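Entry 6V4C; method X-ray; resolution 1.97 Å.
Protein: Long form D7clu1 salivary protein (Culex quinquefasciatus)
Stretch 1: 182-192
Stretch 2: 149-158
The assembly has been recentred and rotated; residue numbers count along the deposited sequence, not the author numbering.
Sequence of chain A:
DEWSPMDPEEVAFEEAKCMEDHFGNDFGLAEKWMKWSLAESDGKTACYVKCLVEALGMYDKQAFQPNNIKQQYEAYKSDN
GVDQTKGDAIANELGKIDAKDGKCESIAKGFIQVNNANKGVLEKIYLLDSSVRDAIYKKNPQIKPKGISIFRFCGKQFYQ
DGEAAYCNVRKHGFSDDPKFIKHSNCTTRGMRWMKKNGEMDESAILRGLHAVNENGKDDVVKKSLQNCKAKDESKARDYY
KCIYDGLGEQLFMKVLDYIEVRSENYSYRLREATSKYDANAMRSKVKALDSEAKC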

# COMPACT_ATOMS: atom_id res chain seq x y z
N LYS A 182 -2.95 -20.85 0.33
CA LYS A 182 -3.92 -19.75 0.30
C LYS A 182 -3.43 -18.58 1.14
O LYS A 182 -3.62 -17.42 0.76
CB LYS A 182 -5.27 -20.22 0.83
CG LYS A 182 -5.97 -21.29 -0.00
CD LYS A 182 -7.32 -21.61 0.61
CE LYS A 182 -7.91 -22.91 0.07
NZ LYS A 182 -9.15 -23.27 0.82
N HIS A 183 -2.83 -18.86 2.30
CA HIS A 183 -2.42 -17.79 3.21
C HIS A 183 -1.29 -16.97 2.61
O HIS A 183 -1.33 -15.73 2.64
CB HIS A 183 -2.02 -18.39 4.56
CG HIS A 183 -1.68 -17.36 5.59
ND1 HIS A 183 -0.41 -17.21 6.10
CD2 HIS A 183 -2.45 -16.42 6.21
CE1 HIS A 183 -0.41 -16.23 6.99
NE2 HIS A 183 -1.63 -15.74 7.07
N SER A 184 -0.27 -17.63 2.07
CA SER A 184 0.85 -16.90 1.49
C SER A 184 0.46 -16.18 0.20
O SER A 184 1.04 -15.14 -0.13
CB SER A 184 2.06 -17.82 1.28
OG SER A 184 1.71 -18.95 0.49
N ASN A 185 -0.53 -16.70 -0.53
CA ASN A 185 -1.07 -15.94 -1.65
C ASN A 185 -1.72 -14.65 -1.17
O ASN A 185 -1.52 -13.58 -1.77
CB ASN A 185 -2.07 -16.80 -2.44
CG ASN A 185 -2.71 -16.04 -3.58
OD1 ASN A 185 -2.06 -15.75 -4.60
ND2 ASN A 185 -3.98 -15.71 -3.44
N CYS A 186 -2.48 -14.73 -0.08
CA CYS A 186 -3.14 -13.55 0.46
C CYS A 186 -2.12 -12.53 0.96
O CYS A 186 -2.26 -11.33 0.69
CB CYS A 186 -4.09 -13.98 1.58
SG CYS A 186 -5.08 -12.67 2.36
N THR A 187 -1.08 -12.98 1.67
CA THR A 187 -0.15 -12.05 2.28
C THR A 187 0.85 -11.48 1.28
O THR A 187 1.18 -10.29 1.34
CB THR A 187 0.57 -12.70 3.47
OG1 THR A 187 1.28 -13.86 3.03
CG2 THR A 187 -0.44 -13.12 4.54
N THR A 188 1.34 -12.31 0.35
CA THR A 188 2.25 -11.82 -0.68
C THR A 188 1.56 -10.78 -1.55
O THR A 188 2.18 -9.77 -1.94
CB THR A 188 2.77 -12.99 -1.52
OG1 THR A 188 3.35 -13.98 -0.66
CG2 THR A 188 3.82 -12.53 -2.50
N ARG A 189 0.29 -10.99 -1.88
CA ARG A 189 -0.46 -9.97 -2.61
C ARG A 189 -0.76 -8.76 -1.74
O ARG A 189 -0.70 -7.62 -2.21
CB ARG A 189 -1.75 -10.57 -3.19
CG ARG A 189 -1.52 -11.58 -4.31
CD ARG A 189 -2.83 -12.23 -4.75
NE ARG A 189 -2.65 -13.07 -5.94
CZ ARG A 189 -2.80 -12.65 -7.19
NH1 ARG A 189 -3.15 -11.39 -7.43
NH2 ARG A 189 -2.62 -13.48 -8.20
N GLY A 190 -1.07 -8.99 -0.46
CA GLY A 190 -1.34 -7.87 0.44
C GLY A 190 -0.13 -7.00 0.67
O GLY A 190 -0.24 -5.78 0.81
N MET A 191 1.06 -7.61 0.73
CA MET A 191 2.31 -6.87 0.83
C MET A 191 2.72 -6.23 -0.49
O MET A 191 3.69 -5.47 -0.51
CB MET A 191 3.45 -7.81 1.26
CG MET A 191 3.38 -8.30 2.69
SD MET A 191 4.88 -9.21 3.14
CE MET A 191 4.72 -10.68 2.13
N ARG A 192 2.02 -6.52 -1.58
CA ARG A 192 2.38 -6.08 -2.93
C ARG A 192 3.70 -6.69 -3.40
O ARG A 192 4.29 -6.21 -4.38
CB ARG A 192 2.37 -4.55 -3.08
CG ARG A 192 1.00 -3.94 -3.37
CD ARG A 192 0.02 -4.07 -2.20
NE ARG A 192 -1.16 -3.23 -2.39
CZ ARG A 192 -2.14 -3.11 -1.50
NH1 ARG A 192 -2.10 -3.78 -0.36
NH2 ARG A 192 -3.17 -2.31 -1.76
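Stretch 2 149-158: SIFRFCGKQF

Two helices that run in nearly opposite directions can be fastened by a disulfide at the centre of their contact, and this pair from the long form D7clu1 salivary protein illustrates the arrangement well. At its centre Cys 186 SG is bonded to Cys 154 SG at 2.0 Å, with a chi3 of -77°. Both CA-to-CB bonds point toward the opposing helix, Cys 186 with chi1 in t and Cys 154 in m, and the two CA atoms, Cys 186 CA and Cys 154 CA, lie 6.0 Å apart. Around this bridge, the helix of stretch 2 lies along that of stretch 1 with an angle of 155° between their N-to-C directions and a closest axial approach of 9.1 Å.

The antiparallel sense fixes the order of the remaining contacts: as stretch 2 advances from Ile 150 to Phe 158, its partners step back from Gly 190 to Lys 182. At the first end, Ile 150 (chi1 t, chi2 p) places CD1 3.7 Å from Gly 190 CA. The absence of a side chain on Gly 190 is what admits this methyl group, since an ideal CB there would fall 2.3 Å from Ile 150 CD1. Thr 187 fills the next space, its CG2 lying 3.6 Å from Cys 154 CB and equally 3.6 Å from Phe 151 CD1. The ring of Phe 151 also meets Met 191, whose SD approaches Phe 151 CZ to 3.6 Å in an oblique sulfur-aromatic contact.

Beyond the disulfide, Phe 158 closes the far end of the apolar strip. Lys 182 CB sits over one face of its ring, 3.5 Å from Phe 158 CE1, in a CH-pi contact, while Cys 186 CB reaches the ring edge at 3.9 Å from Phe 158 CE2. The aliphatic root of Lys 182 thus packs against the aromatic ring although the end of its side chain leads away from stretch 2.

The polar margin begins with His 183, a knob set among Phe 151, Cys 154, Gly 155 and Phe 158. His 183 CD2 lies 3.7 Å from Cys 154 CB, and His 183 NE2 donates a weak hydrogen bond to Phe 151 O, long at 3.5 Å but nearly straight at 171°. Phe 151 O already accepts the helical bond from Gly 155 N, at 2.7 Å, so the imidazole adds a second donor to it. Farther out, Gln 157 NE2 comes within 4.0 Å of Cys 186 SG, yet its hydrogen bond is made within its own helix, to Phe 153 O at 3.2 Å.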

# COMPACT_ATOMS: atom_id res chain seq x y z
N SER A 149 -3.26 -6.10 11.03
CA SER A 149 -2.15 -6.36 10.12
C SER A 149 -2.62 -7.22 8.95
O SER A 149 -3.66 -7.89 9.01
CB SER A 149 -0.98 -7.03 10.83
OG SER A 149 -1.13 -8.44 10.91
N ILE A 150 -1.85 -7.18 7.86
CA ILE A 150 -2.20 -7.96 6.68
C ILE A 150 -2.10 -9.45 6.98
O ILE A 150 -2.92 -10.25 6.50
CB ILE A 150 -1.33 -7.53 5.47
CG1 ILE A 150 -1.69 -8.35 4.23
CG2 ILE A 150 0.15 -7.68 5.79
CD1 ILE A 150 -3.10 -8.13 3.72
N PHE A 151 -1.13 -9.85 7.80
CA PHE A 151 -0.97 -11.26 8.13
C PHE A 151 -2.11 -11.76 9.01
O PHE A 151 -2.61 -12.87 8.82
CB PHE A 151 0.38 -11.51 8.79
CG PHE A 151 1.55 -11.17 7.92
CD1 PHE A 151 1.99 -12.05 6.95
CD2 PHE A 151 2.19 -9.95 8.05
CE1 PHE A 151 3.06 -11.74 6.14
CE2 PHE A 151 3.27 -9.63 7.24
CZ PHE A 151 3.70 -10.52 6.28
N ARG A 152 -2.53 -10.94 9.98
CA ARG A 152 -3.66 -11.32 10.82
C ARG A 152 -4.96 -11.31 10.03
O ARG A 152 -5.80 -12.21 10.19
CB ARG A 152 -3.74 -10.39 12.03
CG ARG A 152 -4.93 -10.62 12.95
CD ARG A 152 -4.92 -12.02 13.54
NE ARG A 152 -6.06 -12.23 14.43
CZ ARG A 152 -6.44 -13.41 14.90
NH1 ARG A 152 -5.77 -14.51 14.57
NH2 ARG A 152 -7.49 -13.50 15.70
N PHE A 153 -5.13 -10.32 9.16
CA PHE A 153 -6.32 -10.27 8.31
C PHE A 153 -6.42 -11.51 7.43
O PHE A 153 -7.50 -12.09 7.28
CB PHE A 153 -6.31 -9.00 7.47
CG PHE A 153 -7.51 -8.85 6.60
CD1 PHE A 153 -8.72 -8.41 7.13
CD2 PHE A 153 -7.45 -9.15 5.25
CE1 PHE A 153 -9.83 -8.27 6.32
CE2 PHE A 153 -8.56 -9.02 4.44
CZ PHE A 153 -9.76 -8.58 4.98
N CYS A 154 -5.29 -11.93 6.84
CA CYS A 154 -5.29 -13.15 6.03
C CYS A 154 -5.39 -14.40 6.89
O CYS A 154 -6.06 -15.37 6.52
CB CYS A 154 -4.03 -13.21 5.17
SG CYS A 154 -3.90 -11.95 3.87
N GLY A 155 -4.72 -14.40 8.05
CA GLY A 155 -4.69 -15.60 8.88
C GLY A 155 -6.06 -15.99 9.39
O GLY A 155 -6.37 -17.18 9.50
N LYS A 156 -6.89 -15.01 9.72
CA LYS A 156 -8.23 -15.29 10.22
C LYS A 156 -9.11 -15.96 9.18
O LYS A 156 -10.12 -16.57 9.54
CB LYS A 156 -8.89 -14.01 10.73
CG LYS A 156 -8.26 -13.44 11.98
CD LYS A 156 -8.82 -12.06 12.30
CE LYS A 156 -10.32 -12.11 12.57
NZ LYS A 156 -10.87 -10.75 12.86
N GLN A 157 -8.74 -15.87 7.90
CA GLN A 157 -9.55 -16.48 6.85
C GLN A 157 -9.25 -17.96 6.70
O GLN A 157 -10.12 -18.72 6.25
CB GLN A 157 -9.31 -15.78 5.52
CG GLN A 157 -9.57 -14.28 5.53
CD GLN A 157 -9.24 -13.64 4.20
OE1 GLN A 157 -9.54 -14.18 3.14
NE2 GLN A 157 -8.59 -12.48 4.25
N PHE A 158 -8.04 -18.40 7.05
CA PHE A 158 -7.60 -19.75 6.76
C PHE A 158 -7.25 -20.58 7.99
O PHE A 158 -7.23 -21.81 7.88
CB PHE A 158 -6.38 -19.73 5.82
CG PHE A 158 -6.58 -18.88 4.60
CD1 PHE A 158 -7.55 -19.20 3.67
CD2 PHE A 158 -5.81 -17.75 4.39
CE1 PHE A 158 -7.74 -18.42 2.54
CE2 PHE A 158 -6.00 -16.96 3.27
CZ PHE A 158 -6.96 -17.30 2.34